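Local coordinates for CRISPR-associated protein, Cse2 family (Meiothermus ruber, PDB 3WA8) that probably binds G-rich crRNA sequence and stabilises the R-loop, as the CasB (Cse2) subunit of a type I-E CRISPR surveillance complex, at residues Arg16-Arg21 with Pro43-Phe48; Ala28-Gly33 with Gly70-Thr75; Gln115-Arg120 with Arg189-Glu194. All blocks are in the same frame, centred on the assembly; numbering follows the deposited sequence.

Contact 1 of 3, residues Arg16-Arg21 with Pro43-Phe48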
loop_
_atom_site.group_PDB
_atom_site.type_symbol
_atom_site.label_atom_id
_atom_site.label_comp_id
_atom_site.label_asym_id
_atom_site.label_seq_id
_atom_site.Cartn_x
_atom_site.Cartn_y
_atom_site.Cartn_z
ATOM N N ARG A 16 0.070 -1.435 13.303
ATOM C CA ARG A 16 -0.102 -0.983 14.677
ATOM C C ARG A 16 1.243 -0.745 15.386
ATOM O O ARG A 16 1.426 0.265 16.067
ATOM C CB ARG A 16 -0.952 -1.997 15.449
ATOM C CG ARG A 16 -1.167 -1.715 16.949
ATOM C CD ARG A 16 -2.426 -2.478 17.483
ATOM N NE ARG A 16 -3.421 -2.628 16.396
ATOM C CZ ARG A 16 -4.597 -3.267 16.470
ATOM N NH1 ARG A 16 -4.996 -3.848 17.611
ATOM N NH2 ARG A 16 -5.378 -3.321 15.381
ATOM N N TYR A 17 2.182 -1.665 15.206
ATOM C CA TYR A 17 3.465 -1.637 15.891
ATOM C C TYR A 17 4.267 -0.439 15.419
ATOM O O TYR A 17 4.843 0.284 16.237
ATOM C CB TYR A 17 4.160 -2.963 15.602
ATOM C CG TYR A 17 5.561 -3.241 16.119
ATOM C CD1 TYR A 17 5.789 -3.876 17.344
ATOM C CD2 TYR A 17 6.659 -2.978 15.306
ATOM C CE1 TYR A 17 7.124 -4.175 17.770
ATOM C CE2 TYR A 17 7.959 -3.260 15.690
ATOM C CZ TYR A 17 8.211 -3.851 16.911
ATOM O OH TYR A 17 9.557 -4.108 17.216
ATOM N N LEU A 18 4.285 -0.209 14.103
ATOM C CA LEU A 18 4.954 0.959 13.555
ATOM C C LEU A 18 4.349 2.237 14.137
ATOM O O LEU A 18 5.089 3.150 14.508
ATOM C CB LEU A 18 4.850 1.018 12.043
ATOM C CG LEU A 18 5.500 0.036 11.076
ATOM C CD1 LEU A 18 4.903 0.250 9.692
ATOM C CD2 LEU A 18 6.954 0.257 10.957
ATOM N N ARG A 19 3.017 2.305 14.224
ATOM C CA ARG A 19 2.340 3.487 14.770
ATOM C C ARG A 19 2.685 3.736 16.224
ATOM O O ARG A 19 2.819 4.883 16.673
ATOM C CB ARG A 19 0.834 3.325 14.688
ATOM C CG ARG A 19 0.331 3.152 13.303
ATOM C CD ARG A 19 -1.066 3.624 13.199
ATOM N NE ARG A 19 -1.391 3.843 11.794
ATOM C CZ ARG A 19 -2.304 3.152 11.128
ATOM N NH1 ARG A 19 -2.988 2.200 11.730
ATOM N NH2 ARG A 19 -2.539 3.425 9.871
ATOM N N GLN A 20 2.798 2.656 16.979
ATOM C CA GLN A 20 2.924 2.797 18.401
ATOM C C GLN A 20 4.357 2.987 18.808
ATOM O O GLN A 20 4.603 3.639 19.788
ATOM C CB GLN A 20 2.327 1.600 19.112
ATOM C CG GLN A 20 0.837 1.467 18.921
ATOM C CD GLN A 20 0.264 0.405 19.845
ATOM O OE1 GLN A 20 1.020 -0.217 20.602
ATOM N NE2 GLN A 20 -1.065 0.191 19.804
ATOM N N ARG A 21 5.307 2.434 18.062
ATOM C CA ARG A 21 6.672 2.344 18.583
ATOM C C ARG A 21 7.727 3.117 17.818
ATOM O O ARG A 21 8.776 3.373 18.368
ATOM C CB ARG A 21 7.130 0.894 18.738
ATOM C CG ARG A 21 6.338 0.069 19.711
ATOM C CD ARG A 21 7.083 -0.142 21.065
ATOM N NE ARG A 21 6.337 -1.068 21.935
ATOM C CZ ARG A 21 6.040 -2.334 21.607
ATOM N NH1 ARG A 21 6.442 -2.841 20.439
ATOM N NH2 ARG A 21 5.343 -3.098 22.436
ATOM N N PRO A 43 16.095 -1.594 13.124
ATOM C CA PRO A 43 15.955 -2.637 14.163
ATOM C C PRO A 43 14.502 -2.929 14.436
ATOM O O PRO A 43 14.100 -4.081 14.433
ATOM C CB PRO A 43 16.604 -2.014 15.389
ATOM C CG PRO A 43 17.617 -1.106 14.849
ATOM C CD PRO A 43 17.005 -0.526 13.559
ATOM N N LEU A 44 13.714 -1.881 14.626
ATOM C CA LEU A 44 12.267 -2.016 14.749
ATOM C C LEU A 44 11.631 -3.051 13.794
ATOM O O LEU A 44 10.938 -3.995 14.227
ATOM C CB LEU A 44 11.612 -0.656 14.517
ATOM C CG LEU A 44 10.221 -0.534 15.139
ATOM C CD1 LEU A 44 10.266 -0.862 16.656
ATOM C CD2 LEU A 44 9.638 0.843 14.891
ATOM N N VAL A 45 11.874 -2.864 12.501
ATOM C CA VAL A 45 11.314 -3.731 11.468
ATOM C C VAL A 45 11.935 -5.103 11.533
ATOM O O VAL A 45 11.212 -6.102 11.564
ATOM C CB VAL A 45 11.556 -3.132 10.097
ATOM C CG1 VAL A 45 11.230 -4.131 9.013
ATOM C CG2 VAL A 45 10.752 -1.824 9.962
ATOM N N GLU A 46 13.270 -5.139 11.592
ATOM C CA GLU A 46 14.030 -6.379 11.731
ATOM C C GLU A 46 13.530 -7.230 12.896
ATOM O O GLU A 46 13.398 -8.458 12.782
ATOM C CB GLU A 46 15.503 -6.066 11.941
ATOM C CG GLU A 46 16.184 -5.477 10.737
ATOM C CD GLU A 46 16.200 -6.412 9.561
ATOM O OE1 GLU A 46 16.280 -7.634 9.788
ATOM O OE2 GLU A 46 16.137 -5.934 8.411
ATOM N N GLY A 47 13.273 -6.559 14.014
ATOM C CA GLY A 47 12.694 -7.179 15.172
ATOM C C GLY A 47 11.412 -7.887 14.813
ATOM O O GLY A 47 11.201 -9.050 15.194
ATOM N N PHE A 48 10.550 -7.197 14.070
ATOM C CA PHE A 48 9.233 -7.744 13.787
ATOM C C PHE A 48 9.375 -8.921 12.844
ATOM O O PHE A 48 8.792 -9.982 13.086
ATOM C CB PHE A 48 8.312 -6.672 13.231
ATOM C CG PHE A 48 6.888 -7.094 13.126
ATOM C CD1 PHE A 48 5.990 -6.807 14.146
ATOM C CD2 PHE A 48 6.429 -7.766 12.001
ATOM C CE1 PHE A 48 4.656 -7.193 14.062
ATOM C CE2 PHE A 48 5.085 -8.168 11.906
ATOM C CZ PHE A 48 4.201 -7.876 12.942
#

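Contact 2 of 3, residues Ala28-Gly33 with Gly70-Thr75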
loop_
_atom_site.group_PDB
_atom_site.type_symbol
_atom_site.label_atom_id
_atom_site.label_comp_id
_atom_site.label_asym_id
_atom_site.label_seq_id
_atom_site.Cartn_x
_atom_site.Cartn_y
_atom_site.Cartn_z
ATOM N N ALA A 28 13.080 8.243 9.708
ATOM C CA ALA A 28 14.100 8.744 8.812
ATOM C C ALA A 28 14.720 7.585 8.045
ATOM O O ALA A 28 14.803 7.656 6.822
ATOM C CB ALA A 28 15.149 9.548 9.560
ATOM N N ARG A 29 15.105 6.519 8.757
ATOM C CA ARG A 29 15.653 5.327 8.131
ATOM C C ARG A 29 14.663 4.669 7.167
ATOM O O ARG A 29 15.006 4.412 5.986
ATOM C CB ARG A 29 16.044 4.320 9.161
ATOM C CG ARG A 29 17.301 4.655 9.879
ATOM C CD ARG A 29 17.879 3.411 10.574
ATOM N NE ARG A 29 19.298 3.523 10.408
ATOM C CZ ARG A 29 19.993 2.918 9.464
ATOM N NH1 ARG A 29 19.425 2.061 8.632
ATOM N NH2 ARG A 29 21.281 3.156 9.376
ATOM N N MET A 30 13.440 4.431 7.661
ATOM C CA MET A 30 12.369 3.825 6.848
ATOM C C MET A 30 12.193 4.592 5.537
ATOM O O MET A 30 12.081 3.987 4.467
ATOM C CB MET A 30 11.040 3.769 7.606
ATOM C CG MET A 30 11.000 2.817 8.810
ATOM S SD MET A 30 9.476 3.087 9.786
ATOM C CE MET A 30 9.773 2.101 11.242
ATOM N N ARG A 31 12.219 5.929 5.634
ATOM C CA ARG A 31 12.089 6.814 4.479
ATOM C C ARG A 31 13.269 6.651 3.536
ATOM O O ARG A 31 13.090 6.491 2.328
ATOM C CB ARG A 31 12.009 8.258 4.941
ATOM C CG ARG A 31 10.642 8.890 4.930
ATOM C CD ARG A 31 10.817 10.279 5.516
ATOM N NE ARG A 31 10.352 10.348 6.889
ATOM C CZ ARG A 31 10.979 11.006 7.847
ATOM N NH1 ARG A 31 12.132 11.618 7.617
ATOM N NH2 ARG A 31 10.470 11.039 9.069
ATOM N N ARG A 32 14.469 6.688 4.115
ATOM C CA ARG A 32 15.731 6.521 3.386
ATOM C C ARG A 32 15.837 5.196 2.604
ATOM O O ARG A 32 16.374 5.187 1.500
ATOM C CB ARG A 32 16.911 6.661 4.342
ATOM C CG ARG A 32 18.224 6.471 3.652
ATOM C CD ARG A 32 19.339 7.313 4.241
ATOM N NE ARG A 32 20.141 7.895 3.152
ATOM C CZ ARG A 32 21.357 8.415 3.321
ATOM N NH1 ARG A 32 21.904 8.424 4.538
ATOM N NH2 ARG A 32 22.032 8.926 2.282
ATOM N N GLY A 33 15.314 4.101 3.173
ATOM C CA GLY A 33 15.327 2.809 2.529
ATOM C C GLY A 33 14.426 2.674 1.310
ATOM O O GLY A 33 14.479 1.676 0.605
ATOM N N GLY A 70 8.388 2.368 4.614
ATOM C CA GLY A 70 8.859 3.618 4.028
ATOM C C GLY A 70 7.718 4.486 3.556
ATOM O O GLY A 70 7.702 5.700 3.820
ATOM N N LEU A 71 6.750 3.878 2.869
ATOM C CA LEU A 71 5.664 4.669 2.329
ATOM C C LEU A 71 4.864 5.240 3.483
ATOM O O LEU A 71 4.480 6.410 3.467
ATOM C CB LEU A 71 4.765 3.847 1.423
ATOM C CG LEU A 71 5.434 3.426 0.116
ATOM C CD1 LEU A 71 4.663 2.301 -0.638
ATOM C CD2 LEU A 71 5.699 4.650 -0.740
ATOM N N TRP A 72 4.644 4.410 4.495
ATOM C CA TRP A 72 3.831 4.804 5.605
ATOM C C TRP A 72 4.558 5.953 6.286
ATOM O O TRP A 72 3.958 6.962 6.651
ATOM C CB TRP A 72 3.614 3.618 6.541
ATOM C CG TRP A 72 3.096 4.028 7.850
ATOM C CD1 TRP A 72 1.816 4.368 8.141
ATOM C CD2 TRP A 72 3.851 4.204 9.063
ATOM N NE1 TRP A 72 1.723 4.761 9.463
ATOM C CE2 TRP A 72 2.960 4.660 10.048
ATOM C CE3 TRP A 72 5.197 4.029 9.405
ATOM C CZ2 TRP A 72 3.360 4.917 11.364
ATOM C CZ3 TRP A 72 5.596 4.293 10.728
ATOM C CH2 TRP A 72 4.682 4.731 11.681
ATOM N N ALA A 73 5.875 5.802 6.417
ATOM C CA ALA A 73 6.722 6.788 7.091
ATOM C C ALA A 73 6.752 8.093 6.305
ATOM O O ALA A 73 7.242 9.097 6.787
ATOM C CB ALA A 73 8.099 6.226 7.240
ATOM N N SER A 74 6.214 8.071 5.090
ATOM C CA SER A 74 6.205 9.251 4.228
ATOM C C SER A 74 4.861 9.920 4.200
ATOM O O SER A 74 4.717 11.002 3.640
ATOM C CB SER A 74 6.548 8.872 2.796
ATOM O OG SER A 74 7.865 8.407 2.721
ATOM N N THR A 75 3.867 9.289 4.806
ATOM C CA THR A 75 2.499 9.738 4.602
ATOM C C THR A 75 2.181 11.174 4.999
ATOM O O THR A 75 2.830 11.773 5.828
ATOM C CB THR A 75 1.463 8.803 5.228
ATOM O OG1 THR A 75 0.169 9.208 4.749
ATOM C CG2 THR A 75 1.504 8.874 6.764
#

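Contact 3 of 3, residues Gln115-Arg120 with Arg189-Glu194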
loop_
_atom_site.group_PDB
_atom_site.type_symbol
_atom_site.label_atom_id
_atom_site.label_comp_id
_atom_site.label_asym_id
_atom_site.label_seq_id
_atom_site.Cartn_x
_atom_site.Cartn_y
_atom_site.Cartn_z
ATOM N N GLN A 115 -10.480 6.426 -6.547
ATOM C CA GLN A 115 -10.879 7.668 -5.899
ATOM C C GLN A 115 -10.037 8.816 -6.444
ATOM O O GLN A 115 -10.549 9.920 -6.684
ATOM C CB GLN A 115 -10.736 7.553 -4.381
ATOM C CG GLN A 115 -11.892 6.866 -3.719
ATOM C CD GLN A 115 -11.687 6.661 -2.244
ATOM O OE1 GLN A 115 -10.659 6.155 -1.815
ATOM N NE2 GLN A 115 -12.683 7.016 -1.461
ATOM N N LEU A 116 -8.747 8.538 -6.642
ATOM C CA LEU A 116 -7.820 9.499 -7.199
ATOM C C LEU A 116 -8.219 9.803 -8.647
ATOM O O LEU A 116 -8.343 10.976 -9.046
ATOM C CB LEU A 116 -6.418 8.940 -7.114
ATOM C CG LEU A 116 -5.385 9.609 -7.987
ATOM C CD1 LEU A 116 -5.071 10.999 -7.455
ATOM C CD2 LEU A 116 -4.167 8.755 -8.036
ATOM N N TYR A 117 -8.458 8.745 -9.415
ATOM C CA TYR A 117 -8.922 8.864 -10.782
ATOM C C TYR A 117 -10.112 9.805 -10.895
ATOM O O TYR A 117 -10.103 10.718 -11.720
ATOM C CB TYR A 117 -9.282 7.480 -11.269
ATOM C CG TYR A 117 -9.912 7.389 -12.624
ATOM C CD1 TYR A 117 -9.202 7.719 -13.766
ATOM C CD2 TYR A 117 -11.202 6.920 -12.767
ATOM C CE1 TYR A 117 -9.769 7.609 -15.012
ATOM C CE2 TYR A 117 -11.788 6.813 -14.013
ATOM C CZ TYR A 117 -11.064 7.155 -15.136
ATOM O OH TYR A 117 -11.631 7.045 -16.381
ATOM N N LEU A 118 -11.125 9.600 -10.056
ATOM C CA LEU A 118 -12.353 10.403 -10.119
ATOM C C LEU A 118 -12.124 11.833 -9.654
ATOM O O LEU A 118 -12.743 12.762 -10.164
ATOM C CB LEU A 118 -13.472 9.763 -9.299
ATOM C CG LEU A 118 -14.042 8.418 -9.768
ATOM C CD1 LEU A 118 -14.514 7.607 -8.583
ATOM C CD2 LEU A 118 -15.164 8.562 -10.788
ATOM N N ALA A 119 -11.232 12.004 -8.688
ATOM C CA ALA A 119 -10.849 13.331 -8.210
ATOM C C ALA A 119 -10.194 14.171 -9.315
ATOM O O ALA A 119 -10.290 15.393 -9.301
ATOM C CB ALA A 119 -9.922 13.220 -6.992
ATOM N N ARG A 120 -9.544 13.518 -10.276
ATOM C CA ARG A 120 -8.868 14.224 -11.364
ATOM C C ARG A 120 -9.616 14.139 -12.681
ATOM O O ARG A 120 -8.993 13.980 -13.734
ATOM C CB ARG A 120 -7.461 13.673 -11.565
ATOM C CG ARG A 120 -6.456 14.119 -10.543
ATOM C CD ARG A 120 -5.088 14.074 -11.160
ATOM N NE ARG A 120 -4.079 13.846 -10.142
ATOM C CZ ARG A 120 -3.546 14.803 -9.387
ATOM N NH1 ARG A 120 -3.926 16.075 -9.561
ATOM N NH2 ARG A 120 -2.627 14.489 -8.464
ATOM N N ARG A 189 -15.230 -1.139 -10.239
ATOM C CA ARG A 189 -16.412 -1.166 -9.396
ATOM C C ARG A 189 -16.708 0.199 -8.751
ATOM O O ARG A 189 -17.865 0.625 -8.705
ATOM C CB ARG A 189 -16.246 -2.217 -8.319
ATOM C CG ARG A 189 -17.541 -2.725 -7.803
ATOM C CD ARG A 189 -17.336 -3.898 -6.891
ATOM N NE ARG A 189 -18.408 -4.860 -7.089
ATOM C CZ ARG A 189 -18.954 -5.594 -6.129
ATOM N NH1 ARG A 189 -18.527 -5.482 -4.868
ATOM N NH2 ARG A 189 -19.944 -6.436 -6.444
ATOM N N THR A 190 -15.666 0.876 -8.273
ATOM C CA THR A 190 -15.774 2.220 -7.725
ATOM C C THR A 190 -16.202 3.254 -8.761
ATOM O O THR A 190 -17.105 4.033 -8.518
ATOM C CB THR A 190 -14.435 2.663 -7.147
ATOM O OG1 THR A 190 -14.051 1.782 -6.087
ATOM C CG2 THR A 190 -14.518 4.062 -6.606
ATOM N N VAL A 191 -15.539 3.273 -9.907
ATOM C CA VAL A 191 -15.895 4.174 -11.009
ATOM C C VAL A 191 -17.381 4.044 -11.411
ATOM O O VAL A 191 -18.127 5.031 -11.496
ATOM C CB VAL A 191 -14.981 3.908 -12.223
ATOM C CG1 VAL A 191 -15.455 4.668 -13.430
ATOM C CG2 VAL A 191 -13.566 4.283 -11.905
ATOM N N ALA A 192 -17.797 2.807 -11.641
ATOM C CA ALA A 192 -19.178 2.503 -11.955
ATOM C C ALA A 192 -20.100 3.041 -10.877
ATOM O O ALA A 192 -21.139 3.618 -11.174
ATOM C CB ALA A 192 -19.361 1.009 -12.095
ATOM N N LYS A 193 -19.705 2.839 -9.626
ATOM C CA LYS A 193 -20.509 3.240 -8.490
ATOM C C LYS A 193 -20.793 4.735 -8.549
ATOM O O LYS A 193 -21.912 5.159 -8.280
ATOM C CB LYS A 193 -19.788 2.878 -7.203
ATOM C CG LYS A 193 -20.578 3.074 -5.944
ATOM C CD LYS A 193 -21.357 1.816 -5.552
ATOM C CE LYS A 193 -21.609 1.817 -4.024
ATOM N NZ LYS A 193 -22.807 1.013 -3.613
ATOM N N GLU A 194 -19.790 5.518 -8.940
ATOM C CA GLU A 194 -19.935 6.968 -9.055
ATOM C C GLU A 194 -20.877 7.401 -10.188
ATOM O O GLU A 194 -21.705 8.313 -10.018
ATOM C CB GLU A 194 -18.573 7.645 -9.204
ATOM C CG GLU A 194 -18.594 9.124 -8.862
ATOM C CD GLU A 194 -19.364 9.415 -7.572
ATOM O OE1 GLU A 194 -19.041 8.801 -6.519
ATOM O OE2 GLU A 194 -20.302 10.255 -7.622
#

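Contact 1 of 3, residues Arg16-Arg21 with Pro43-Phe48
Tyr17 and Leu44 carry most of this contact between helix 10-21 and helix 43-49. The CB of Tyr17 points at the opposite helix; CG lies anti to the backbone N (chi1 177°), and the ring follows it toward Leu44 and Phe48. CG and CD2 come first to Phe48: CD1 of Phe48 sits 4.1 Å from Tyr17 CD2, over one face of the tyrosine ring and displaced toward its rim. The pair is edge-to-face, the edge of Phe48 turned to the face of Tyr17, with the planes at 55° and the centroids 5.4 Å apart. Farther out, Tyr17 CE2 lies 3.5 Å from Leu44 CD1, and CZ meets the same methyl. At the tip, Tyr17 OH gives a weak hydrogen bond to Leu44 O at 3.3 Å. That carbonyl lies near the plane of the ring, at its edge, and also accepts the helical bond from Phe48 N. The hydroxyl has a second weak partner in Arg51 NH2.

Leu44 passes alongside the tyrosine in the opposite sense, and its CD1 continues to Arg21 CB at 4.2 Å. Deeper in, Leu18 CD2 approaches Val45 CG2 at 4.4 Å, next to Met30 of helix 24-32. Over these turns the segments run roughly antiparallel (144°), their axes 11.1 Å apart at closest, and the tyrosine ring lies between them. Adhesion here is therefore mainly apolar and aromatic, and the weak hydroxyl bond probably adds little beyond giving the phenol oxygen a polar partner.

Contact 2 of 3, residues Ala28-Gly33 with Gly70-Thr75
Met30 and Ala73 meet CB to CB at 3.8 Å, where helix 24-32 comes up against the C-terminal end of helix 59-72. The backbones are close here too: Met30 O lies 3.3 Å from Gly70 CA, an approach made easier by a residue without a side chain. Beyond its CB, Met30 has CG anti to the carbonyl carbon (chi1 -68°) and runs on extended. Its SD meets the edge of the Trp72 indole, 4.2 Å from CZ3, as a Met-aromatic contact near the ring plane. On the solvent side, Arg31 bends at chi3 and brings NE to Ala73 O, which lies at the edge of the guanidinium, in its plane; at 3.4 Å the hydrogen bond is weak.

The next shell fixes the chain that offers these groups. Residues Trp72 to Thr75 form a type I turn, and Ser74 OG donates back to Gly70 O at 2.9 Å while touching Arg31 CG at 3.6 Å. An alanine at Ser74 would probably leave Gly70 O without this hydroxyl partner and Arg31 CG with less to rest on, making the turn less firmly tied. Trp72 NE1 is bonded to Glu80, and its ring stands edge-to-face with Trp162.

Around this junction, Leu18 of helix 10-21 packs on both Met30 and Trp72, Leu27 of helix 24-32 touches Trp72 and Ala73, and Leu71 turns away to helix 141-154.

Contact 3 of 3, residues Gln115-Arg120 with Arg189-Glu194
Thr190 OG1 is held by two groups, His111 ND1 and Ala186 O, the second a carbonyl one turn back along its own helix. This leaves the methyl, CG2, for the neighbouring helix, where it lies 4.1 Å from Leu118 CD1. The methyl is anti to the backbone N, and OG1 stands beside that N (chi1 -61°), so the residue bonds with one branch and packs with the other.

Leu118 points toward the opposing helix and lies against both Thr190 and Glu194. While CD1 takes the threonine methyl, CD2 rests on the aliphatic part of Glu194, 3.9 Å from its CB and 4.0 Å from its CG. The glutamate thus contributes hydrocarbon here, its chain bent at chi2. Within this all-helical Cse2 fold, the segments 115-119 of helix 109-119 and 189-194 of the long C-terminal helix 178-197 cross at -42°, axes 9.9 Å apart at closest, and Leu118 stands nearest to Val191, CA to CA 7.2 Å.

One residue earlier, Tyr117 crosses Val191 at about a right angle. Val191 CG2 approaches the ring obliquely, 3.6 Å from CD2 and 3.7 Å from CE2, so one methyl touches both ring carbons. The same ring also meets Phe187, a turn back from Val191, and Ile126 and Glu127 of helix 124-135 pack against it.

Contacts 1 and 2 belong to one cluster, though they hold different helix pairs, 10-21 with 43-49 and 24-32 with 59-72: their segments alternate along the chain, and they touch where Leu18 and Leu44 meet the Met30 side chain. Contact 3 stands on the other side of the chain's centre, about 34 Å from contact 1 and 28 Å from contact 2 between centres, and holds a separate pair of helices. All three are partly buried, contact 2 lying nearest the centre. Aromatic stacking marks contact 1, a sulfur beside an indole and close backbones mark contact 2, and contact 3 is packing of carbon atoms, those of Thr190 and Glu194 included. Polar bonds across the interface are weak in the first two and absent in the third.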